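Local coordinates for protein ulvan Lyase-PL25 (Pseudoalteromonas sp. PLSV, PDB 5UAM) that degrades ulvan, the main cell-wall polysaccharide of green seaweeds of the Ulvales, as a polysaccharide lyase of family 25 with a beta-propeller fold, at residues T53-Q58 with Y65-N70; I106-Y111 with A167-N172; T337-W342 with E371-L376. One frame throughout, in Å; residues are numbered along the deposited sequence. Where two conformers were deposited one is given.

Interaction 1 (T53-Q58 with Y65-N70); sequences TYVSYQ and YIASYN
Tyr-65 opens the pairing against Tyr-57: its N bonds to Tyr-57 O at 2.9 Å, and its O accepts from Tyr-57 N. Its CB lies over one face of the Tyr-57 ring, 3.6 Å from CZ. Tyr-57 CG sits between the backbone N and the carbonyl carbon (chi1 64°), which turns the ring toward the neighbouring strand, while its hydroxyl hydrogen-bonds to Asn-32. Ile-66, opposite Ser-56 in a non-hydrogen-bonded pair, brings CG1 to 3.4 Å from Val-55 O, and its CA makes a C-H...O contact with the same oxygen. The two strands are the middle pair of a four-stranded antiparallel sheet, a propeller blade, and form a beta hairpin whose axes run at 157°. At Ala-67 the backbone N and O bond to Val-55 O and N, and the methyl CB meets Val-55 CG2 at 3.8 Å on the same face as Tyr-57 and Tyr-65. Ser-68 lies on the other face, its CB 3.8 Å from Tyr-54 CD2; there Met-104 and Ile-112 of the next blade pack on the Tyr-54 side chain. Tyr-69 pairs with Thr-53 through two backbone bonds, Tyr-69 N to Thr-53 O and Thr-53 N to Tyr-69 O, both 2.9 Å.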
loop_
_atom_site.group_PDB
_atom_site.type_symbol
_atom_site.label_atom_id
_atom_site.label_comp_id
_atom_site.label_asym_id
_atom_site.label_seq_id
_atom_site.Cartn_x
_atom_site.Cartn_y
_atom_site.Cartn_z
ATOM N N THR A 53 -8.030 15.745 -8.606
ATOM C CA THR A 53 -7.431 14.725 -7.751
ATOM C C THR A 53 -8.542 13.958 -7.048
ATOM O O THR A 53 -9.336 14.547 -6.310
ATOM C CB THR A 53 -6.432 15.300 -6.745
ATOM O OG1 THR A 53 -5.393 15.980 -7.444
ATOM C CG2 THR A 53 -5.777 14.191 -5.918
ATOM N N TYR A 54 -8.605 12.657 -7.307
ATOM C CA TYR A 54 -9.539 11.750 -6.673
ATOM C C TYR A 54 -8.855 11.099 -5.489
ATOM O O TYR A 54 -7.702 10.693 -5.591
ATOM C CB TYR A 54 -9.975 10.669 -7.663
ATOM C CG TYR A 54 -10.594 11.245 -8.915
ATOM C CD1 TYR A 54 -9.804 11.553 -10.018
ATOM C CD2 TYR A 54 -11.956 11.516 -8.988
ATOM C CE1 TYR A 54 -10.363 12.092 -11.179
ATOM C CE2 TYR A 54 -12.523 12.064 -10.136
ATOM C CZ TYR A 54 -11.719 12.353 -11.222
ATOM O OH TYR A 54 -12.247 12.904 -12.358
ATOM N N VAL A 55 -9.567 10.986 -4.374
ATOM C CA VAL A 55 -8.994 10.473 -3.134
ATOM C C VAL A 55 -9.960 9.481 -2.504
ATOM O O VAL A 55 -11.182 9.672 -2.557
ATOM C CB VAL A 55 -8.664 11.617 -2.158
ATOM C CG1 VAL A 55 -7.636 12.576 -2.802
ATOM C CG2 VAL A 55 -9.917 12.383 -1.736
ATOM N N SER A 56 -9.414 8.410 -1.926
ATOM C CA SER A 56 -10.232 7.409 -1.250
ATOM C C SER A 56 -9.596 6.984 0.067
ATOM O O SER A 56 -8.371 6.977 0.229
ATOM C CB SER A 56 -10.497 6.191 -2.133
ATOM O OG SER A 56 -9.336 5.396 -2.307
ATOM N N TYR A 57 -10.455 6.616 1.014
ATOM C CA TYR A 57 -10.019 6.260 2.362
ATOM C C TYR A 57 -11.131 5.436 3.013
ATOM O O TYR A 57 -12.250 5.345 2.508
ATOM C CB TYR A 57 -9.696 7.521 3.208
ATOM C CG TYR A 57 -10.928 8.359 3.425
ATOM C CD1 TYR A 57 -11.397 9.224 2.436
ATOM C CD2 TYR A 57 -11.677 8.238 4.593
ATOM C CE1 TYR A 57 -12.577 9.925 2.607
ATOM C CE2 TYR A 57 -12.863 8.953 4.779
ATOM C CZ TYR A 57 -13.304 9.791 3.772
ATOM O OH TYR A 57 -14.472 10.506 3.950
ATOM N N GLN A 58 -10.812 4.849 4.165
ATOM C CA GLN A 58 -11.754 4.020 4.907
ATOM C C GLN A 58 -12.540 4.865 5.909
ATOM O O GLN A 58 -11.966 5.496 6.802
ATOM C CB GLN A 58 -10.946 2.950 5.624
ATOM C CG GLN A 58 -11.734 2.030 6.480
ATOM C CD GLN A 58 -10.816 1.082 7.187
ATOM O OE1 GLN A 58 -10.407 0.070 6.632
ATOM N NE2 GLN A 58 -10.437 1.424 8.401
ATOM N N TYR A 65 -14.832 5.377 1.103
ATOM C CA TYR A 65 -15.338 6.699 0.760
ATOM C C TYR A 65 -14.403 7.366 -0.240
ATOM O O TYR A 65 -13.176 7.179 -0.203
ATOM C CB TYR A 65 -15.481 7.579 2.013
ATOM C CG TYR A 65 -16.711 7.227 2.808
ATOM C CD1 TYR A 65 -16.750 6.070 3.584
ATOM C CD2 TYR A 65 -17.868 7.996 2.723
ATOM C CE1 TYR A 65 -17.879 5.704 4.282
ATOM C CE2 TYR A 65 -19.019 7.635 3.421
ATOM C CZ TYR A 65 -19.014 6.491 4.209
ATOM O OH TYR A 65 -20.163 6.135 4.893
ATOM N N ILE A 66 -14.987 8.160 -1.134
ATOM C CA ILE A 66 -14.242 8.784 -2.217
ATOM C C ILE A 66 -14.660 10.245 -2.341
ATOM O O ILE A 66 -15.840 10.584 -2.240
ATOM C CB ILE A 66 -14.422 8.027 -3.542
ATOM C CG1 ILE A 66 -13.644 8.711 -4.647
ATOM C CG2 ILE A 66 -15.861 7.899 -3.880
ATOM C CD1 ILE A 66 -13.505 7.855 -5.910
ATOM N N ALA A 67 -13.677 11.112 -2.533
ATOM C CA ALA A 67 -13.901 12.527 -2.765
ATOM C C ALA A 67 -13.023 12.979 -3.925
ATOM O O ALA A 67 -12.170 12.236 -4.418
ATOM C CB ALA A 67 -13.567 13.353 -1.510
ATOM N N SER A 68 -13.241 14.199 -4.392
ATOM C CA SER A 68 -12.393 14.750 -5.436
ATOM C C SER A 68 -12.214 16.242 -5.238
ATOM O O SER A 68 -13.085 16.920 -4.684
ATOM C CB SER A 68 -12.964 14.477 -6.816
ATOM O OG SER A 68 -14.153 15.192 -7.054
ATOM N N TYR A 69 -11.076 16.735 -5.732
ATOM C CA TYR A 69 -10.739 18.152 -5.713
ATOM C C TYR A 69 -10.435 18.613 -7.128
ATOM O O TYR A 69 -9.586 18.025 -7.806
ATOM C CB TYR A 69 -9.540 18.417 -4.808
ATOM C CG TYR A 69 -9.200 19.887 -4.686
ATOM C CD1 TYR A 69 -10.050 20.763 -4.040
ATOM C CD2 TYR A 69 -8.051 20.405 -5.260
ATOM C CE1 TYR A 69 -9.747 22.105 -3.933
ATOM C CE2 TYR A 69 -7.734 21.744 -5.153
ATOM C CZ TYR A 69 -8.584 22.585 -4.483
ATOM O OH TYR A 69 -8.304 23.935 -4.354
ATOM N N ASN A 70 -11.109 19.666 -7.555
ATOM C CA ASN A 70 -10.879 20.293 -8.853
ATOM C C ASN A 70 -9.916 21.450 -8.629
ATOM O O ASN A 70 -10.265 22.446 -7.985
ATOM C CB ASN A 70 -12.211 20.794 -9.406
ATOM C CG ASN A 70 -12.088 21.400 -10.779
ATOM O OD1 ASN A 70 -11.157 22.149 -11.064
ATOM N ND2 ASN A 70 -13.033 21.067 -11.650
#

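Interaction 2 (I106-Y111 with A167-N172); sequences IDDEGY and AIKMDN
Lys-169 reaches from the end of strand 165-169 to the turn at 106-111, where its NZ is held by two oxygens. One is a carboxylate oxygen, Asp-108 OD1, in a 2.8 Å salt bridge to Lys-169 NZ; the other is the main-chain Ile-106 O, 2.9 Å from the same nitrogen. The lysine leaves the strand with CG anti to the backbone N (chi1 -173°) and runs extended as far as CD, then bends at chi3 (69°). NZ meets Asp-108 OD1 nearly along its C-O axis but stands tilted 25° from the plane of the Ile-106 carbonyl. The turn, type I from Asp-107 to Gly-110, links two adjacent strands of one propeller blade, whereas Lys-169 belongs to the following blade. Within it, Asp-107 OD1 accepts from Glu-109 N (2.8 Å), an Asx turn, and from Tyr-111 N (3.0 Å), the two donors coming from opposite faces of the carboxylate plane. Asp-107 OD2 is hydrogen-bonded to His-113. Two waters extend the contact, joining Asp-108 OD1 and OD2 to Asp-171 O. With Asp-108 solvent-exposed, the ion pair is probably partly screened, while the carbonyl of buried Ile-106 gives the ammonium group a second, uncharged acceptor.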
loop_
_atom_site.group_PDB
_atom_site.type_symbol
_atom_site.label_atom_id
_atom_site.label_comp_id
_atom_site.label_asym_id
_atom_site.label_seq_id
_atom_site.Cartn_x
_atom_site.Cartn_y
_atom_site.Cartn_z
ATOM N N ILE A 106 -8.669 4.354 -12.381
ATOM C CA ILE A 106 -9.530 4.973 -13.398
ATOM C C ILE A 106 -9.276 4.260 -14.721
ATOM O O ILE A 106 -8.134 4.231 -15.198
ATOM C CB ILE A 106 -9.288 6.485 -13.542
ATOM C CG1 ILE A 106 -9.481 7.171 -12.200
ATOM C CG2 ILE A 106 -10.208 7.063 -14.640
ATOM C CD1 ILE A 106 -9.192 8.679 -12.233
ATOM N N ASP A 107 -10.311 3.661 -15.307
ATOM C CA ASP A 107 -10.121 2.905 -16.538
ATOM C C ASP A 107 -10.103 3.824 -17.762
ATOM O O ASP A 107 -10.351 5.030 -17.679
ATOM C CB ASP A 107 -11.091 1.718 -16.627
ATOM C CG ASP A 107 -12.515 2.099 -16.940
ATOM O OD1 ASP A 107 -12.772 3.152 -17.565
ATOM O OD2 ASP A 107 -13.415 1.303 -16.555
ATOM N N ASP A 108 -9.783 3.245 -18.920
ATOM C CA ASP A 108 -9.660 4.016 -20.154
ATOM C C ASP A 108 -10.984 4.594 -20.652
ATOM O O ASP A 108 -10.970 5.419 -21.571
ATOM C CB ASP A 108 -9.076 3.139 -21.250
ATOM C CG ASP A 108 -7.568 3.099 -21.226
ATOM O OD1 ASP A 108 -6.936 3.655 -20.290
ATOM O OD2 ASP A 108 -7.016 2.493 -22.168
ATOM N N GLU A 109 -12.122 4.182 -20.100
ATOM C CA GLU A 109 -13.387 4.827 -20.410
ATOM C C GLU A 109 -13.800 5.833 -19.361
ATOM O O GLU A 109 -14.871 6.434 -19.474
ATOM C CB GLU A 109 -14.492 3.793 -20.651
ATOM C CG GLU A 109 -14.336 3.061 -21.988
ATOM C CD GLU A 109 -14.348 3.986 -23.227
ATOM O OE1 GLU A 109 -15.123 4.983 -23.291
ATOM O OE2 GLU A 109 -13.569 3.699 -24.164
ATOM N N GLY A 110 -12.963 6.058 -18.368
ATOM C CA GLY A 110 -13.220 7.059 -17.359
ATOM C C GLY A 110 -13.991 6.565 -16.160
ATOM O O GLY A 110 -14.263 7.356 -15.244
ATOM N N TYR A 111 -14.328 5.286 -16.095
ATOM C CA TYR A 111 -14.996 4.777 -14.912
ATOM C C TYR A 111 -13.995 4.651 -13.776
ATOM O O TYR A 111 -12.841 4.278 -13.990
ATOM C CB TYR A 111 -15.654 3.425 -15.198
ATOM C CG TYR A 111 -16.810 3.551 -16.164
ATOM C CD1 TYR A 111 -18.089 3.843 -15.699
ATOM C CD2 TYR A 111 -16.638 3.388 -17.532
ATOM C CE1 TYR A 111 -19.151 3.959 -16.560
ATOM C CE2 TYR A 111 -17.708 3.505 -18.404
ATOM C CZ TYR A 111 -18.961 3.798 -17.909
ATOM O OH TYR A 111 -20.045 3.925 -18.763
ATOM N N ALA A 167 -3.640 -1.871 -7.589
ATOM C CA ALA A 167 -4.219 -1.843 -8.922
ATOM C C ALA A 167 -3.348 -1.028 -9.861
ATOM O O ALA A 167 -2.993 0.111 -9.560
ATOM C CB ALA A 167 -5.617 -1.231 -8.873
ATOM N N ILE A 168 -3.049 -1.603 -11.028
ATOM C CA ILE A 168 -2.154 -0.987 -12.003
ATOM C C ILE A 168 -2.807 -1.052 -13.372
ATOM O O ILE A 168 -3.315 -2.101 -13.774
ATOM C CB ILE A 168 -0.787 -1.691 -12.021
ATOM C CG1 ILE A 168 -0.177 -1.616 -10.622
ATOM C CG2 ILE A 168 0.143 -1.046 -13.052
ATOM C CD1 ILE A 168 1.138 -2.329 -10.502
ATOM N N LYS A 169 -2.802 0.071 -14.087
ATOM C CA LYS A 169 -3.281 0.119 -15.461
ATOM C C LYS A 169 -2.102 0.380 -16.387
ATOM O O LYS A 169 -1.326 1.319 -16.174
ATOM C CB LYS A 169 -4.316 1.226 -15.659
ATOM C CG LYS A 169 -4.963 1.188 -17.041
ATOM C CD LYS A 169 -6.063 2.226 -17.204
ATOM C CE LYS A 169 -5.522 3.613 -17.227
ATOM N NZ LYS A 169 -6.616 4.593 -17.620
ATOM N N MET A 170 -1.986 -0.421 -17.435
ATOM C CA MET A 170 -0.909 -0.229 -18.386
ATOM C C MET A 170 -1.322 0.739 -19.496
ATOM O O MET A 170 -2.482 1.134 -19.620
ATOM C CB MET A 170 -0.497 -1.571 -18.980
ATOM C CG MET A 170 -0.210 -2.643 -17.932
ATOM S SD MET A 170 0.953 -2.143 -16.640
ATOM C CE MET A 170 2.490 -2.012 -17.566
ATOM N N ASP A 171 -0.338 1.111 -20.327
ATOM C CA ASP A 171 -0.604 2.095 -21.370
ATOM C C ASP A 171 -1.696 1.630 -22.323
ATOM O O ASP A 171 -2.435 2.458 -22.870
ATOM C CB ASP A 171 0.674 2.420 -22.147
ATOM C CG ASP A 171 1.721 3.135 -21.305
ATOM O OD1 ASP A 171 1.376 3.661 -20.228
ATOM O OD2 ASP A 171 2.899 3.173 -21.736
ATOM N N ASN A 172 -1.818 0.322 -22.545
ATOM C CA ASN A 172 -2.843 -0.191 -23.456
ATOM C C ASN A 172 -4.205 -0.343 -22.785
ATOM O O ASN A 172 -5.140 -0.847 -23.415
ATOM C CB ASN A 172 -2.392 -1.516 -24.083
ATOM C CG ASN A 172 -2.376 -2.662 -23.095
ATOM O OD1 ASN A 172 -2.631 -2.492 -21.906
ATOM N ND2 ASN A 172 -2.064 -3.846 -23.594
HETATM O O HOH W 1 -4.173 3.744 -20.505
HETATM O O HOH W 2 -5.040 3.022 -23.788
#

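Interaction 3 (T337-W342 with E371-L376); sequences TRHVRW and ENIRYL
His-339 and Tyr-375 meet rim to rim across the junction of two consecutive propeller blades, one sheet holding strand 336-342 and the next strand 373-381. The strand segments are 10.5 Å apart at their closest, too far for backbone pairing, and side chains fill the interface. The two rings stand almost perpendicular, with planes at 89°, and neither covers the other's face. Tyr-375 OH lies in the plane of the imidazole, at its edge, and is joined to His-339 ND1 by a hydrogen bond of 2.8 Å that is practically straight; either group could be the donor. The imidazole is carried toward the second blade by a first torsion that sets CG anti to the backbone N (chi1 -165°). Its other nitrogen, NE2, bonds to His-318 of the adjacent strand, so both ring nitrogens have partners and the ring's rotation is probably fixed. Ile-373 approaches the imidazole tip to tip: CG2 lies over one face in a CH-pi contact, 4.1 Å from the ring centroid, while CD1 comes to 3.6 Å from His-339 NE2. Phe-365 packs against both His-339 and Tyr-375, edge-to-face with the former. At the CE2 side of the phenol, Thr-337 directs its methyl group toward the tyrosine, again tip to tip, with OG1 turned to Asn-322 and CG2 3.8 Å from Tyr-375 CE2.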
loop_
_atom_site.group_PDB
_atom_site.type_symbol
_atom_site.label_atom_id
_atom_site.label_comp_id
_atom_site.label_asym_id
_atom_site.label_seq_id
_atom_site.Cartn_x
_atom_site.Cartn_y
_atom_site.Cartn_z
ATOM N N THR A 337 11.889 3.275 8.502
ATOM C CA THR A 337 12.146 3.164 7.070
ATOM C C THR A 337 13.632 3.291 6.783
ATOM O O THR A 337 14.310 4.168 7.323
ATOM C CB THR A 337 11.427 4.280 6.311
ATOM O OG1 THR A 337 10.185 4.582 6.946
ATOM C CG2 THR A 337 11.171 3.877 4.872
ATOM N N ARG A 338 14.117 2.415 5.898
ATOM C CA ARG A 338 15.480 2.423 5.386
ATOM C C ARG A 338 15.446 2.380 3.863
ATOM O O ARG A 338 14.481 1.896 3.261
ATOM C CB ARG A 338 16.260 1.216 5.898
ATOM C CG ARG A 338 16.322 1.140 7.409
ATOM C CD ARG A 338 15.619 -0.086 7.968
ATOM N NE ARG A 338 15.537 0.009 9.421
ATOM C CZ ARG A 338 16.504 -0.322 10.264
ATOM N NH1 ARG A 338 17.668 -0.777 9.818
ATOM N NH2 ARG A 338 16.328 -0.185 11.568
ATOM N N HIS A 339 16.513 2.893 3.236
ATOM C CA HIS A 339 16.557 3.018 1.784
ATOM C C HIS A 339 17.599 2.068 1.208
ATOM O O HIS A 339 18.737 2.027 1.697
ATOM C CB HIS A 339 16.885 4.451 1.353
ATOM C CG HIS A 339 16.595 4.682 -0.086
ATOM N ND1 HIS A 339 15.305 4.829 -0.545
ATOM C CD2 HIS A 339 17.393 4.689 -1.179
ATOM C CE1 HIS A 339 15.325 4.959 -1.857
ATOM N NE2 HIS A 339 16.577 4.887 -2.264
ATOM N N VAL A 340 17.203 1.338 0.153
ATOM C CA VAL A 340 18.059 0.373 -0.537
ATOM C C VAL A 340 17.989 0.685 -2.024
ATOM O O VAL A 340 16.945 1.109 -2.520
ATOM C CB VAL A 340 17.516 -1.052 -0.266
ATOM C CG1 VAL A 340 18.153 -2.094 -1.195
ATOM C CG2 VAL A 340 17.710 -1.413 1.200
ATOM N N ARG A 341 19.098 0.494 -2.744
ATOM C CA ARG A 341 19.044 0.694 -4.189
ATOM C C ARG A 341 20.050 -0.190 -4.907
ATOM O O ARG A 341 21.060 -0.627 -4.351
ATOM C CB ARG A 341 19.281 2.152 -4.589
ATOM C CG ARG A 341 20.689 2.640 -4.319
ATOM C CD ARG A 341 20.827 4.123 -4.613
ATOM N NE ARG A 341 22.189 4.576 -4.375
ATOM C CZ ARG A 341 23.149 4.604 -5.295
ATOM N NH1 ARG A 341 22.898 4.222 -6.545
ATOM N NH2 ARG A 341 24.369 5.030 -4.978
ATOM N N TRP A 342 19.745 -0.432 -6.179
ATOM C CA TRP A 342 20.637 -1.124 -7.098
ATOM C C TRP A 342 21.493 -0.091 -7.812
ATOM O O TRP A 342 20.962 0.821 -8.442
ATOM C CB TRP A 342 19.779 -1.875 -8.113
ATOM C CG TRP A 342 20.544 -2.595 -9.196
ATOM C CD1 TRP A 342 20.643 -2.238 -10.511
ATOM C CD2 TRP A 342 21.294 -3.802 -9.053
ATOM N NE1 TRP A 342 21.423 -3.138 -11.188
ATOM C CE2 TRP A 342 21.824 -4.124 -10.322
ATOM C CE3 TRP A 342 21.554 -4.654 -7.981
ATOM C CZ2 TRP A 342 22.609 -5.257 -10.538
ATOM C CZ3 TRP A 342 22.325 -5.766 -8.188
ATOM C CH2 TRP A 342 22.841 -6.073 -9.465
ATOM N N GLU A 371 21.218 9.434 -7.320
ATOM C CA GLU A 371 21.699 9.983 -6.063
ATOM C C GLU A 371 20.657 10.819 -5.337
ATOM O O GLU A 371 20.832 11.077 -4.139
ATOM C CB GLU A 371 22.921 10.875 -6.309
ATOM C CG GLU A 371 24.133 10.142 -6.890
ATOM C CD GLU A 371 24.005 9.838 -8.386
ATOM O OE1 GLU A 371 24.682 8.897 -8.853
ATOM O OE2 GLU A 371 23.236 10.534 -9.093
ATOM N N ASN A 372 19.577 11.217 -6.013
ATOM C CA ASN A 372 18.640 12.228 -5.521
ATOM C C ASN A 372 17.330 11.539 -5.158
ATOM O O ASN A 372 16.549 11.153 -6.039
ATOM C CB ASN A 372 18.415 13.296 -6.592
ATOM C CG ASN A 372 17.447 14.389 -6.148
ATOM O OD1 ASN A 372 16.541 14.153 -5.348
ATOM N ND2 ASN A 372 17.633 15.593 -6.684
ATOM N N ILE A 373 17.092 11.378 -3.856
ATOM C CA ILE A 373 15.905 10.712 -3.337
ATOM C C ILE A 373 15.237 11.608 -2.305
ATOM O O ILE A 373 15.914 12.176 -1.446
ATOM C CB ILE A 373 16.323 9.388 -2.677
ATOM C CG1 ILE A 373 17.078 8.499 -3.674
ATOM C CG2 ILE A 373 15.120 8.673 -2.096
ATOM C CD1 ILE A 373 18.313 7.880 -3.084
ATOM N N ARG A 374 13.913 11.733 -2.388
ATOM C CA ARG A 374 13.129 12.517 -1.435
ATOM C C ARG A 374 12.045 11.628 -0.860
ATOM O O ARG A 374 11.264 11.043 -1.616
ATOM C CB ARG A 374 12.394 13.678 -2.113
ATOM C CG ARG A 374 13.200 14.837 -2.609
ATOM C CD ARG A 374 12.258 15.759 -3.388
ATOM N NE ARG A 374 11.522 16.677 -2.531
ATOM C CZ ARG A 374 10.318 17.185 -2.807
ATOM N NH1 ARG A 374 9.659 16.842 -3.905
ATOM N NH2 ARG A 374 9.766 18.032 -1.967
ATOM N N TYR A 375 11.978 11.534 0.462
ATOM C CA TYR A 375 10.877 10.864 1.139
ATOM C C TYR A 375 9.925 11.898 1.701
ATOM O O TYR A 375 10.356 12.935 2.216
ATOM C CB TYR A 375 11.373 10.049 2.333
ATOM C CG TYR A 375 11.840 8.652 2.005
ATOM C CD1 TYR A 375 13.108 8.430 1.499
ATOM C CD2 TYR A 375 11.009 7.562 2.191
ATOM C CE1 TYR A 375 13.532 7.154 1.185
ATOM C CE2 TYR A 375 11.420 6.279 1.897
ATOM C CZ TYR A 375 12.682 6.075 1.385
ATOM O OH TYR A 375 13.083 4.785 1.088
ATOM N N LEU A 376 8.641 11.598 1.626
ATOM C CA LEU A 376 7.650 12.265 2.459
ATOM C C LEU A 376 7.296 11.229 3.523
ATOM O O LEU A 376 6.706 10.180 3.219
ATOM C CB LEU A 376 6.457 12.724 1.628
ATOM C CG LEU A 376 5.415 13.561 2.361
ATOM C CD1 LEU A 376 6.044 14.723 3.110
ATOM C CD2 LEU A 376 4.379 14.105 1.375
#

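Overall arrangement
The three contacts follow one another along the chain and lie in different parts of the propeller. Interaction 1 lies within a single sheet, pairing its two central strands, whereas interactions 2 and 3 each connect consecutive sheets. Interactions 1 and 2 have centres 17 Å apart and touch directly: Tyr-54 CD1 packs on Ile-106 CD1 at 3.7 Å, joining the sheet of 52-58 and 64-70 to the next one, with 103-106, which interaction 2 joins in turn to the one begun by 165-169. Interaction 3 stands apart, its centre 28 Å from each of the others. In this propeller a hairpin pairs strands within one blade, while a salt bridge and buried side-chain packing join neighbouring blades.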